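Secretory-abundant heat soluble protein 1 (Ramazzottius varieornatus, PDB 5XN9) is a secreted, heat-soluble tardigrade protein with a fatty-acid-binding-protein-like barrel that acts as a molecular shield when water is scarce. Local coordinates at residues K6-K11 against G93-E98. Sequence-based numbering, arbitrary orientation.
Sequences KSWMGK and GNLKAE. With ZN (zinc ion), chain D; EDO (1,2-ethanediol), chain G.
Trp-8 lays one face of its indole over Leu-95, and this is the tight half of the contact. Leu-95 CB stands 3.6 Å from the centroid of the five-membered ring, only 4° off the ring normal, a CH-pi contact. CG of Leu-95 is anti to its backbone N (chi1 -180°), and from there the two methyls lie over the six-membered ring: CD2 lies 3.8 Å from CE3 of Trp-8, and CD1 reaches CZ2. The opposite indole face is covered by Lys-6 CB, 3.5 Å above the plane. At its edge, in plane, Gly-93 O comes to 3.3 Å from Trp-8 CD1. An alanine in place of Trp-8 would probably leave Leu-95 CB and its methyls facing a gap and Lys-6 CB without the ring it packs on.

The solvent side, around Ser-7 and Gly-93, is joined through water. One water accepts from Ser-7 N and donates to Gly-93 O at 2.9 Å; a second is hydrogen-bonded to Ser-7 OG and donates to Asn-94 OD1.

Lys-6 NZ also forms a salt bridge with Glu-90, and Trp-8 meets the ring of Tyr-52. The contact thus packs the N-terminal segment, just ahead of strand 10-19, against the start of strand 94-101 in a beta-barrel like that of fatty-acid-binding proteins. Leu-95 pairs by backbone with Tyr-112 of strand 106-114 and touches Tyr-88 of strand 82-91, while Ile-45 of strand 42-48 touches both Trp-8 and Leu-95.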
loop_
_atom_site.group_PDB
_atom_site.type_symbol
_atom_site.label_atom_id
_atom_site.label_comp_id
_atom_site.label_asym_id
_atom_site.label_seq_id
_atom_site.Cartn_x
_atom_site.Cartn_y
_atom_site.Cartn_z
ATOM N N LYS A 6 4.625 2.534 -16.041
ATOM C CA LYS A 6 3.327 2.792 -15.439
ATOM C C LYS A 6 3.484 3.977 -14.502
ATOM O O LYS A 6 4.539 4.153 -13.892
ATOM C CB LYS A 6 2.863 1.596 -14.593
ATOM C CG LYS A 6 2.901 0.251 -15.308
ATOM C CD LYS A 6 1.766 0.132 -16.294
ATOM C CE LYS A 6 1.687 -1.271 -16.887
ATOM N NZ LYS A 6 0.510 -1.395 -17.789
ATOM N N SER A 7 2.422 4.776 -14.369
ATOM C CA SER A 7 2.533 6.004 -13.585
ATOM C C SER A 7 2.823 5.722 -12.117
ATOM O O SER A 7 3.458 6.545 -11.446
ATOM C CB SER A 7 1.274 6.856 -13.725
ATOM O OG SER A 7 0.148 6.181 -13.203
ATOM N N TRP A 8 2.368 4.577 -11.602
ATOM C CA TRP A 8 2.547 4.238 -10.196
ATOM C C TRP A 8 3.897 3.600 -9.895
ATOM O O TRP A 8 4.212 3.382 -8.717
ATOM C CB TRP A 8 1.405 3.336 -9.714
ATOM C CG TRP A 8 0.917 2.342 -10.740
ATOM C CD1 TRP A 8 -0.150 2.499 -11.586
ATOM C CD2 TRP A 8 1.456 1.038 -11.011
ATOM N NE1 TRP A 8 -0.306 1.378 -12.367
ATOM C CE2 TRP A 8 0.668 0.467 -12.039
ATOM C CE3 TRP A 8 2.527 0.300 -10.490
ATOM C CZ2 TRP A 8 0.913 -0.812 -12.550
ATOM C CZ3 TRP A 8 2.778 -0.972 -11.004
ATOM C CH2 TRP A 8 1.970 -1.513 -12.026
ATOM N N MET A 9 4.695 3.284 -10.911
ATOM C CA MET A 9 6.044 2.806 -10.651
ATOM C C MET A 9 6.919 3.956 -10.175
ATOM O O MET A 9 6.748 5.110 -10.588
ATOM C CB MET A 9 6.638 2.177 -11.914
ATOM C CG MET A 9 5.930 0.898 -12.311
ATOM S SD MET A 9 6.330 0.305 -13.968
ATOM C CE MET A 9 8.041 -0.170 -13.732
ATOM N N GLY A 10 7.849 3.641 -9.292
ATOM C CA GLY A 10 8.803 4.619 -8.826
ATOM C C GLY A 10 9.021 4.499 -7.334
ATOM O O GLY A 10 8.625 3.521 -6.700
ATOM N N LYS A 11 9.674 5.517 -6.780
ATOM C CA LYS A 11 9.994 5.597 -5.363
ATOM C C LYS A 11 9.177 6.731 -4.767
ATOM O O LYS A 11 9.327 7.887 -5.177
ATOM C CB LYS A 11 11.482 5.873 -5.169
ATOM C CG LYS A 11 12.376 4.805 -5.740
ATOM C CD LYS A 11 13.821 5.066 -5.332
ATOM C CE LYS A 11 14.753 4.117 -6.033
ATOM N NZ LYS A 11 14.638 4.310 -7.499
ATOM N N GLY A 93 -5.031 3.534 -15.615
ATOM C CA GLY A 93 -3.731 4.030 -15.219
ATOM C C GLY A 93 -3.394 3.900 -13.752
ATOM O O GLY A 93 -2.266 4.222 -13.360
ATOM N N ASN A 94 -4.322 3.429 -12.925
ATOM C CA ASN A 94 -4.107 3.314 -11.491
ATOM C C ASN A 94 -3.917 1.859 -11.089
ATOM O O ASN A 94 -4.248 0.935 -11.831
ATOM C CB ASN A 94 -5.285 3.917 -10.724
ATOM C CG ASN A 94 -5.498 5.375 -11.063
ATOM O OD1 ASN A 94 -4.539 6.097 -11.336
ATOM N ND2 ASN A 94 -6.753 5.814 -11.069
ATOM N N LEU A 95 -3.370 1.670 -9.894
ATOM C CA LEU A 95 -3.083 0.347 -9.353
ATOM C C LEU A 95 -4.001 0.104 -8.165
ATOM O O LEU A 95 -4.158 0.983 -7.313
ATOM C CB LEU A 95 -1.623 0.265 -8.903
ATOM C CG LEU A 95 -1.143 -1.062 -8.316
ATOM C CD1 LEU A 95 -1.140 -2.172 -9.369
ATOM C CD2 LEU A 95 0.239 -0.898 -7.697
ATOM N N LYS A 96 -4.616 -1.074 -8.114
ATOM C CA LYS A 96 -5.483 -1.444 -7.004
ATOM C C LYS A 96 -5.023 -2.772 -6.426
ATOM O O LYS A 96 -4.560 -3.645 -7.160
ATOM C CB LYS A 96 -6.945 -1.565 -7.457
ATOM C CG LYS A 96 -7.550 -0.229 -7.842
ATOM C CD LYS A 96 -9.045 -0.316 -8.086
ATOM C CE LYS A 96 -9.665 1.078 -8.198
ATOM N NZ LYS A 96 -11.010 1.030 -8.806
ATOM N N ALA A 97 -5.130 -2.919 -5.109
ATOM C CA ALA A 97 -4.892 -4.198 -4.456
ATOM C C ALA A 97 -6.133 -4.603 -3.676
ATOM O O ALA A 97 -6.693 -3.802 -2.907
ATOM C CB ALA A 97 -3.675 -4.168 -3.529
ATOM N N GLU A 98 -6.541 -5.852 -3.867
ATOM C CA GLU A 98 -7.607 -6.484 -3.097
ATOM C C GLU A 98 -6.947 -7.361 -2.039
ATOM O O GLU A 98 -6.200 -8.282 -2.379
ATOM C CB GLU A 98 -8.437 -7.375 -4.021
ATOM C CG GLU A 98 -9.686 -7.932 -3.366
ATOM C CD GLU A 98 -10.822 -6.930 -3.335
ATOM O OE1 GLU A 98 -10.709 -5.864 -3.977
ATOM O OE2 GLU A 98 -11.834 -7.229 -2.668
HETATM ZN ZN ZN D . -13.237 -5.848 -2.907
HETATM C C1 EDO G . 17.001 2.212 -8.278
HETATM O O1 EDO G . 17.615 1.979 -7.004
HETATM C C2 EDO G . 17.472 3.554 -8.832
HETATM O O2 EDO G . 16.529 4.024 -9.804
HETATM O O HOH W 1 -0.286 3.846 -15.387
HETATM O O HOH W 2 -1.626 5.976 -10.947
#